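Local coordinates for SusD-like carbohydrate binding protein (Bacteroides vulgatus, PDB 3LEW) that probably binds carbohydrate at the bacterial outer membrane as a member of the SusD family of nutrient-binding proteins, at residues Y65-H70 / Y284-D289; Y192-D195 / I200-E203; N202-G207 / W254-A259. One frame throughout, in Å; residues are numbered along the deposited sequence.

Interaction 1: residues Y65-H70 / Y284-D289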
loop_
_atom_site.group_PDB
_atom_site.type_symbol
_atom_site.label_atom_id
_atom_site.label_comp_id
_atom_site.label_asym_id
_atom_site.label_seq_id
_atom_site.Cartn_x
_atom_site.Cartn_y
_atom_site.Cartn_z
ATOM N N TYR A 65 -5.484 4.476 -20.290
ATOM C CA TYR A 65 -4.628 3.321 -20.047
ATOM C C TYR A 65 -4.288 3.157 -18.574
ATOM O O TYR A 65 -4.057 4.133 -17.840
ATOM C CB TYR A 65 -3.346 3.505 -20.838
ATOM C CG TYR A 65 -2.345 2.395 -20.725
ATOM C CD1 TYR A 65 -2.491 1.252 -21.481
ATOM C CD2 TYR A 65 -1.231 2.516 -19.922
ATOM C CE1 TYR A 65 -1.534 0.215 -21.418
ATOM C CE2 TYR A 65 -0.291 1.494 -19.868
ATOM C CZ TYR A 65 -0.439 0.378 -20.628
ATOM O OH TYR A 65 0.511 -0.640 -20.563
ATOM N N GLY A 66 -4.238 1.881 -18.165
ATOM C CA GLY A 66 -3.791 1.542 -16.826
ATOM C C GLY A 66 -4.741 0.761 -15.957
ATOM O O GLY A 66 -4.743 -0.506 -16.016
ATOM N N PHE A 67 -5.483 1.463 -15.093
ATOM C CA PHE A 67 -6.183 0.816 -13.981
ATOM C C PHE A 67 -7.694 0.830 -14.016
ATOM O O PHE A 67 -8.338 0.508 -12.999
ATOM C CB PHE A 67 -5.669 1.427 -12.683
ATOM C CG PHE A 67 -4.251 1.003 -12.370
ATOM C CD1 PHE A 67 -3.154 1.725 -12.870
ATOM C CD2 PHE A 67 -4.022 -0.094 -11.562
ATOM C CE1 PHE A 67 -1.821 1.312 -12.574
ATOM C CE2 PHE A 67 -2.718 -0.459 -11.254
ATOM C CZ PHE A 67 -1.629 0.245 -11.760
ATOM N N ARG A 68 -8.267 1.103 -15.183
ATOM C CA ARG A 68 -9.751 1.135 -15.282
ATOM C C ARG A 68 -10.360 -0.234 -14.900
ATOM O O ARG A 68 -11.335 -0.263 -14.183
ATOM C CB ARG A 68 -10.250 1.560 -16.662
ATOM C CG ARG A 68 -11.833 1.610 -16.745
ATOM C CD ARG A 68 -12.367 1.629 -18.198
ATOM N NE ARG A 68 -11.883 0.447 -18.941
ATOM C CZ ARG A 68 -12.552 -0.690 -19.129
ATOM N NH1 ARG A 68 -13.791 -0.842 -18.659
ATOM N NH2 ARG A 68 -11.993 -1.679 -19.820
ATOM N N THR A 69 -9.784 -1.346 -15.368
ATOM C CA THR A 69 -10.340 -2.654 -15.084
ATOM C C THR A 69 -10.229 -3.000 -13.579
ATOM O O THR A 69 -11.013 -3.763 -13.088
ATOM C CB THR A 69 -9.751 -3.765 -15.938
ATOM O OG1 THR A 69 -8.331 -3.858 -15.710
ATOM C CG2 THR A 69 -10.038 -3.539 -17.479
ATOM N N HIS A 70 -9.248 -2.449 -12.886
ATOM C CA HIS A 70 -9.097 -2.603 -11.439
ATOM C C HIS A 70 -10.234 -1.903 -10.733
ATOM O O HIS A 70 -10.812 -2.470 -9.789
ATOM C CB HIS A 70 -7.708 -2.090 -10.916
ATOM C CG HIS A 70 -6.543 -2.633 -11.681
ATOM N ND1 HIS A 70 -6.366 -2.360 -13.018
ATOM C CD2 HIS A 70 -5.493 -3.415 -11.316
ATOM C CE1 HIS A 70 -5.267 -2.970 -13.450
ATOM N NE2 HIS A 70 -4.708 -3.607 -12.434
ATOM N N TYR A 284 -3.569 10.797 -15.835
ATOM C CA TYR A 284 -4.343 11.559 -14.835
ATOM C C TYR A 284 -5.603 10.792 -14.403
ATOM O O TYR A 284 -6.708 11.336 -14.409
ATOM C CB TYR A 284 -4.700 12.966 -15.370
ATOM C CG TYR A 284 -5.000 13.040 -16.827
ATOM C CD1 TYR A 284 -3.986 13.195 -17.756
ATOM C CD2 TYR A 284 -6.320 12.961 -17.299
ATOM C CE1 TYR A 284 -4.248 13.242 -19.127
ATOM C CE2 TYR A 284 -6.586 13.002 -18.661
ATOM C CZ TYR A 284 -5.562 13.155 -19.562
ATOM O OH TYR A 284 -5.834 13.263 -20.932
ATOM N N SER A 285 -5.429 9.537 -14.018
ATOM C CA SER A 285 -6.568 8.597 -13.989
ATOM C C SER A 285 -7.134 8.298 -12.602
ATOM O O SER A 285 -8.305 7.916 -12.500
ATOM C CB SER A 285 -6.176 7.289 -14.659
ATOM O OG SER A 285 -5.003 6.738 -14.048
ATOM N N PHE A 286 -6.310 8.472 -11.571
ATOM C CA PHE A 286 -6.718 8.230 -10.154
ATOM C C PHE A 286 -7.454 9.434 -9.595
ATOM O O PHE A 286 -6.899 10.246 -8.866
ATOM C CB PHE A 286 -5.513 7.817 -9.298
ATOM C CG PHE A 286 -5.224 6.346 -9.349
ATOM C CD1 PHE A 286 -4.849 5.740 -10.536
ATOM C CD2 PHE A 286 -5.398 5.552 -8.249
ATOM C CE1 PHE A 286 -4.609 4.341 -10.627
ATOM C CE2 PHE A 286 -5.165 4.166 -8.340
ATOM C CZ PHE A 286 -4.777 3.585 -9.517
ATOM N N ASN A 287 -8.727 9.557 -9.979
ATOM C CA ASN A 287 -9.506 10.687 -9.566
ATOM C C ASN A 287 -10.266 10.321 -8.297
ATOM O O ASN A 287 -10.233 9.158 -7.832
ATOM C CB ASN A 287 -10.373 11.125 -10.704
ATOM C CG ASN A 287 -9.537 11.648 -11.864
ATOM O OD1 ASN A 287 -8.981 12.737 -11.770
ATOM N ND2 ASN A 287 -9.417 10.854 -12.938
ATOM N N VAL A 288 -10.937 11.307 -7.753
ATOM C CA VAL A 288 -11.482 11.180 -6.406
ATOM C C VAL A 288 -13.003 10.961 -6.471
ATOM O O VAL A 288 -13.695 11.614 -7.243
ATOM C CB VAL A 288 -11.149 12.425 -5.578
ATOM C CG1 VAL A 288 -11.676 12.272 -4.138
ATOM C CG2 VAL A 288 -9.658 12.723 -5.607
ATOM N N ASP A 289 -13.534 10.070 -5.645
ATOM C CA ASP A 289 -15.006 10.075 -5.407
ATOM C C ASP A 289 -15.399 11.448 -4.863
ATOM O O ASP A 289 -14.954 11.851 -3.784
ATOM C CB ASP A 289 -15.362 9.009 -4.375
ATOM C CG ASP A 289 -16.854 8.910 -4.086
ATOM O OD1 ASP A 289 -17.662 9.661 -4.695
ATOM O OD2 ASP A 289 -17.211 8.067 -3.225
HETATM O O HOH W 1 -5.307 4.323 -15.457
#
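Phe67 and Phe286 meet as an offset edge-to-face pair, a small example of how two aromatic rings can join pieces of chain that lie far apart in sequence. The ring centroids are 5.5 Å apart and the planes stand at 74°, with the edge of Phe286 directed at the face of Phe67. Followed outward, the side chain of Phe67 touches its partner early. Its CB lies 3.7 Å from Phe286 CE1 and its CG packs against the same CE1 and the adjoining CZ, so CB shares the contact with the near ring atoms. Farther out, Phe67 CD1 is also 3.7 Å from Phe286 CE1. On the other flank, Phe67 CD2 sits over the centre of the His70 ring, 3.4 Å above its plane. Because CG is anti to the carbonyl carbon (chi1 -71°), beside the backbone N, the ring extends between Phe286 and His70. A water adds a polar seam to this apolar contact: it donates to Tyr65 O at 2.7 Å, accepts from Phe67 N at 2.9 Å, and hydrogen-bonds to Ser285 OG at 2.8 Å. It thereby ties the turn before the helix to the start of the other segment. Gly66 belongs to this turn, and its backbone angles would press any CB against the carbonyl O of Tyr65. Phe67 occupies the N-cap position of helix 68-71, while Phe286, centre of an inverse gamma turn, begins strand 286-288. That strand pairs antiparallel with strand 59-61, whose Leu61 touches both phenylalanines. Arg50 of helix 46-54 also packs on both, and Tyr273 of helix 271-274 adds a second edge-to-face partner for Phe67, so the pair is enclosed by two helices and a small sheet.

Interaction 2: residues Y192-D195 / I200-E203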
loop_
_atom_site.group_PDB
_atom_site.type_symbol
_atom_site.label_atom_id
_atom_site.label_comp_id
_atom_site.label_asym_id
_atom_site.label_seq_id
_atom_site.Cartn_x
_atom_site.Cartn_y
_atom_site.Cartn_z
ATOM N N TYR A 192 22.367 1.341 14.577
ATOM C CA TYR A 192 22.716 1.306 13.144
ATOM C C TYR A 192 22.102 2.508 12.429
ATOM O O TYR A 192 20.898 2.748 12.563
ATOM C CB TYR A 192 22.279 0.005 12.468
ATOM C CG TYR A 192 22.181 0.063 10.942
ATOM C CD1 TYR A 192 23.321 0.093 10.123
ATOM C CD2 TYR A 192 20.956 0.023 10.324
ATOM C CE1 TYR A 192 23.179 0.156 8.689
ATOM C CE2 TYR A 192 20.811 0.049 8.911
ATOM C CZ TYR A 192 21.924 0.128 8.118
ATOM O OH TYR A 192 21.691 0.174 6.742
ATOM N N VAL A 193 22.941 3.253 11.686
ATOM C CA VAL A 193 22.555 4.445 10.954
ATOM C C VAL A 193 22.469 4.110 9.475
ATOM O O VAL A 193 23.490 3.884 8.815
ATOM C CB VAL A 193 23.561 5.612 11.191
ATOM C CG1 VAL A 193 23.102 6.874 10.426
ATOM C CG2 VAL A 193 23.693 5.910 12.666
ATOM N N ARG A 194 21.246 4.048 8.936
ATOM C CA ARG A 194 21.039 3.854 7.504
ATOM C C ARG A 194 21.281 5.204 6.818
ATOM O O ARG A 194 21.107 6.265 7.437
ATOM C CB ARG A 194 19.612 3.383 7.189
ATOM C CG ARG A 194 18.529 4.305 7.640
ATOM C CD ARG A 194 17.169 3.783 7.170
ATOM N NE ARG A 194 16.090 4.555 7.757
ATOM C CZ ARG A 194 14.888 4.746 7.212
ATOM N NH1 ARG A 194 14.575 4.222 6.035
ATOM N NH2 ARG A 194 14.010 5.506 7.849
ATOM N N ASP A 195 21.666 5.161 5.556
ATOM C CA ASP A 195 21.980 6.372 4.803
ATOM C C ASP A 195 21.000 6.744 3.692
ATOM O O ASP A 195 21.249 7.706 2.958
ATOM C CB ASP A 195 23.391 6.289 4.203
ATOM C CG ASP A 195 23.577 5.069 3.300
ATOM O OD1 ASP A 195 22.601 4.563 2.696
ATOM O OD2 ASP A 195 24.714 4.575 3.253
ATOM N N ILE A 200 16.435 -0.514 5.336
ATOM C CA ILE A 200 15.725 -0.939 6.530
ATOM C C ILE A 200 16.615 -0.791 7.771
ATOM O O ILE A 200 17.663 -1.416 7.882
ATOM C CB ILE A 200 15.279 -2.442 6.367
ATOM C CG1 ILE A 200 14.393 -2.599 5.136
ATOM C CG2 ILE A 200 14.640 -2.954 7.651
ATOM C CD1 ILE A 200 13.965 -4.043 4.895
ATOM N N ASP A 201 16.185 0.007 8.736
ATOM C CA ASP A 201 16.859 0.137 10.017
ATOM C C ASP A 201 15.876 -0.298 11.114
ATOM O O ASP A 201 14.829 -0.897 10.817
ATOM C CB ASP A 201 17.424 1.546 10.254
ATOM C CG ASP A 201 16.355 2.604 10.409
ATOM O OD1 ASP A 201 15.144 2.255 10.269
ATOM O OD2 ASP A 201 16.722 3.813 10.611
ATOM N N ASN A 202 16.270 -0.107 12.362
ATOM C CA ASN A 202 15.428 -0.523 13.494
ATOM C C ASN A 202 14.041 0.109 13.399
ATOM O O ASN A 202 13.070 -0.583 13.598
ATOM C CB ASN A 202 16.138 -0.239 14.829
ATOM C CG ASN A 202 15.387 -0.852 16.064
ATOM O OD1 ASN A 202 15.668 -1.989 16.490
ATOM N ND2 ASN A 202 14.480 -0.106 16.603
ATOM N N GLU A 203 13.952 1.401 13.113
ATOM C CA GLU A 203 12.653 2.069 13.003
ATOM C C GLU A 203 11.756 1.463 11.916
ATOM O O GLU A 203 10.548 1.266 12.116
ATOM C CB GLU A 203 12.849 3.576 12.783
ATOM C CG GLU A 203 11.533 4.292 12.608
ATOM C CD GLU A 203 11.650 5.794 12.447
ATOM O OE1 GLU A 203 12.767 6.306 12.355
ATOM O OE2 GLU A 203 10.598 6.449 12.403
HETATM O O HOH W 2 18.832 1.098 13.421
HETATM O O HOH W 3 19.207 4.562 11.061
HETATM O O HOH W 4 15.088 5.998 10.575
#
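Arg194 NE and Asp201 OD2 form a salt bridge at 3.0 Å, although its hydrogen bond is weak, bent to 125° at the hydrogen. The guanidinium and carboxylate planes are 52° apart, and Asp201 OD1 lies over one face of the guanidinium. The rest of the arginine is held elsewhere: NH2 donates to Ile255 O and NH1 to Lys199 O, so two outside carbonyls, together with the weaker NE bond, probably limit how the guanidinium can turn. Waters bridge the same groups. One molecule, in the plane of the guanidinium at its edge, accepts from Arg194 NH2 and donates to Asp201 OD2 (2.7 Å) and Glu203 OE1. Another donates to Asp201 OD2 at 2.6 Å and to Tyr192 O while accepting from Arg194 N. A third joins Tyr192 O to Asn202 N. Farther out, the arginine chain is extended from CG to NE (chi2 175°), which carries NE to the carboxylate and packs CD 3.5 Å from Asp201 CG. Tyr192 CD2 rests 3.8 Å from Asp201 CB, and the ring's edge approaches Ile200 O, with CE2 at 3.6 Å. Gln120 NE2 binds both that carbonyl and Tyr192 OH. Asp201 is an N-cap: its OD1 accepts from Val204 N at the start of helix 202-215. The arrangement is thus a helix N-cap whose aspartate also pairs with an arginine from the preceding loop, the residue serving both roles through different carboxylate oxygens.

Interaction 3: residues N202-G207 / W254-A259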
loop_
_atom_site.group_PDB
_atom_site.type_symbol
_atom_site.label_atom_id
_atom_site.label_comp_id
_atom_site.label_asym_id
_atom_site.label_seq_id
_atom_site.Cartn_x
_atom_site.Cartn_y
_atom_site.Cartn_z
ATOM N N ASN A 202 16.270 -0.107 12.362
ATOM C CA ASN A 202 15.428 -0.523 13.494
ATOM C C ASN A 202 14.041 0.109 13.399
ATOM O O ASN A 202 13.070 -0.583 13.598
ATOM C CB ASN A 202 16.138 -0.239 14.829
ATOM C CG ASN A 202 15.387 -0.852 16.064
ATOM O OD1 ASN A 202 15.668 -1.989 16.490
ATOM N ND2 ASN A 202 14.480 -0.106 16.603
ATOM N N GLU A 203 13.952 1.401 13.113
ATOM C CA GLU A 203 12.653 2.069 13.003
ATOM C C GLU A 203 11.756 1.463 11.916
ATOM O O GLU A 203 10.548 1.266 12.116
ATOM C CB GLU A 203 12.849 3.576 12.783
ATOM C CG GLU A 203 11.533 4.292 12.608
ATOM C CD GLU A 203 11.650 5.794 12.447
ATOM O OE1 GLU A 203 12.767 6.306 12.355
ATOM O OE2 GLU A 203 10.598 6.449 12.403
ATOM N N VAL A 204 12.341 1.188 10.750
ATOM C CA VAL A 204 11.600 0.579 9.651
ATOM C C VAL A 204 11.054 -0.770 10.084
ATOM O O VAL A 204 9.875 -1.050 9.883
ATOM C CB VAL A 204 12.404 0.461 8.335
ATOM C CG1 VAL A 204 11.571 -0.269 7.224
ATOM C CG2 VAL A 204 12.868 1.848 7.818
ATOM N N VAL A 205 11.893 -1.595 10.738
ATOM C CA VAL A 205 11.417 -2.897 11.245
ATOM C C VAL A 205 10.228 -2.731 12.231
ATOM O O VAL A 205 9.235 -3.440 12.122
ATOM C CB VAL A 205 12.545 -3.710 11.865
ATOM C CG1 VAL A 205 11.992 -5.041 12.431
ATOM C CG2 VAL A 205 13.665 -4.011 10.805
ATOM N N LEU A 206 10.330 -1.805 13.185
ATOM C CA LEU A 206 9.249 -1.571 14.121
ATOM C C LEU A 206 7.970 -1.212 13.357
ATOM O O LEU A 206 6.874 -1.658 13.724
ATOM C CB LEU A 206 9.600 -0.431 15.109
ATOM C CG LEU A 206 10.630 -0.759 16.200
ATOM C CD1 LEU A 206 11.025 0.520 16.932
ATOM C CD2 LEU A 206 10.045 -1.835 17.206
ATOM N N GLY A 207 8.105 -0.408 12.299
ATOM C CA GLY A 207 6.933 0.036 11.582
ATOM C C GLY A 207 6.292 -1.117 10.828
ATOM O O GLY A 207 5.037 -1.280 10.836
ATOM N N TRP A 254 8.273 10.563 6.172
ATOM C CA TRP A 254 8.453 9.302 5.450
ATOM C C TRP A 254 9.468 8.457 6.199
ATOM O O TRP A 254 10.637 8.806 6.289
ATOM C CB TRP A 254 8.923 9.498 4.019
ATOM C CG TRP A 254 7.994 10.151 3.068
ATOM C CD1 TRP A 254 7.045 11.126 3.335
ATOM C CD2 TRP A 254 7.970 9.952 1.645
ATOM N NE1 TRP A 254 6.432 11.527 2.157
ATOM C CE2 TRP A 254 6.989 10.837 1.110
ATOM C CE3 TRP A 254 8.691 9.122 0.773
ATOM C CZ2 TRP A 254 6.733 10.915 -0.249
ATOM C CZ3 TRP A 254 8.458 9.221 -0.596
ATOM C CH2 TRP A 254 7.459 10.111 -1.089
ATOM N N ILE A 255 9.009 7.319 6.692
ATOM C CA ILE A 255 9.865 6.319 7.315
ATOM C C ILE A 255 10.557 5.466 6.264
ATOM O O ILE A 255 11.724 5.127 6.412
ATOM C CB ILE A 255 9.023 5.424 8.232
ATOM C CG1 ILE A 255 8.449 6.276 9.380
ATOM C CG2 ILE A 255 9.861 4.288 8.792
ATOM C CD1 ILE A 255 7.428 5.521 10.241
ATOM N N TRP A 256 9.851 5.189 5.169
ATOM C CA TRP A 256 10.328 4.269 4.170
ATOM C C TRP A 256 9.808 4.690 2.826
ATOM O O TRP A 256 8.603 4.969 2.672
ATOM C CB TRP A 256 9.805 2.859 4.502
ATOM C CG TRP A 256 10.548 1.687 3.941
ATOM C CD1 TRP A 256 11.884 1.603 3.634
ATOM C CD2 TRP A 256 10.037 0.357 3.803
ATOM N NE1 TRP A 256 12.217 0.322 3.271
ATOM C CE2 TRP A 256 11.094 -0.454 3.326
ATOM C CE3 TRP A 256 8.774 -0.220 3.975
ATOM C CZ2 TRP A 256 10.925 -1.820 3.041
ATOM C CZ3 TRP A 256 8.625 -1.547 3.674
ATOM C CH2 TRP A 256 9.687 -2.326 3.209
ATOM N N GLY A 257 10.696 4.710 1.850
ATOM C CA GLY A 257 10.307 5.060 0.522
ATOM C C GLY A 257 11.393 4.814 -0.503
ATOM O O GLY A 257 12.558 4.582 -0.170
ATOM N N HIS A 258 11.020 4.893 -1.762
ATOM C CA HIS A 258 11.919 4.569 -2.887
ATOM C C HIS A 258 12.238 5.838 -3.704
ATOM O O HIS A 258 11.351 6.437 -4.325
ATOM C CB HIS A 258 11.272 3.482 -3.748
ATOM C CG HIS A 258 12.065 3.056 -4.939
ATOM N ND1 HIS A 258 13.315 2.496 -4.840
ATOM C CD2 HIS A 258 11.759 3.074 -6.260
ATOM C CE1 HIS A 258 13.758 2.212 -6.059
ATOM N NE2 HIS A 258 12.829 2.537 -6.934
ATOM N N ALA A 259 13.493 6.245 -3.712
ATOM C CA ALA A 259 13.910 7.470 -4.425
ATOM C C ALA A 259 13.992 7.204 -5.929
ATOM O O ALA A 259 14.145 6.057 -6.384
ATOM C CB ALA A 259 15.273 7.961 -3.928
#
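Val204 packs against Trp256 and Ile255 with its two methyl groups, which divide the work between them. CG1 stands over the face of the indole in a CH-pi contact, 3.8 Å from the centroid of the five-membered ring and only 7° off the ring normal. With CG1 anti to the backbone N (chi1 177°), the other methyl, CG2, is turned to Ile255, 3.7 Å from its carbonyl O and 4.0 Å from its CG2. This is the close part of the contact, and it lies in the buried interior. The indole is further fixed by a hydrogen bond from Trp256 NE1 to His198 O. Replacing Trp256 with an alanine would probably leave Val204 CG1 without the flat surface beneath it and His198 O without its indole donor. Toward the partly exposed side the fit is thinner. Glu203 runs out extended across Ile255 at about a right angle; its CG comes no nearer than 4.2 Å to Ile255 CG2, and its OE2 reaches CG1 of Ile255 at 3.7 Å. Such a meeting of carboxylate and aliphatic carbon is contact without a polar bond. The same OE2 lies close to the like-charged Asp233 OD2. In the fold, the first turn of helix 202-215 rests on strand 254-258 at its classic beta bulge, where Ile255 and Trp256 both face Met344 of the antiparallel strand 341-345. Met344 also touches Val204; Phe127 of helix 111-135 and Trp30 of helix 19-35 meet the indole, while helix 219-232 adjoins Glu203 through Leu229.

In the fold
Interactions 2 and 3 are neighbours, their centres about 8 Å apart, and both use the start of helix 202-215, sharing Asn202 and Glu203. Arg194 connects them directly: its NH2 is 2.7 Å from Ile255 O, while its NH1 lies 3.4 Å from Val204 CG2, so the loop before the helix reaches the strand as well as the cap. A bound nonaethylene glycol, probably from the crystallisation liquor, lies about 4 Å from the Arg194 side chain. Interaction 1 belongs to the opposite side of the chain's centre, with its centre about 35 Å from that of interaction 2 and 28 Å from that of interaction 3. In sequence, however, its segments enclose both.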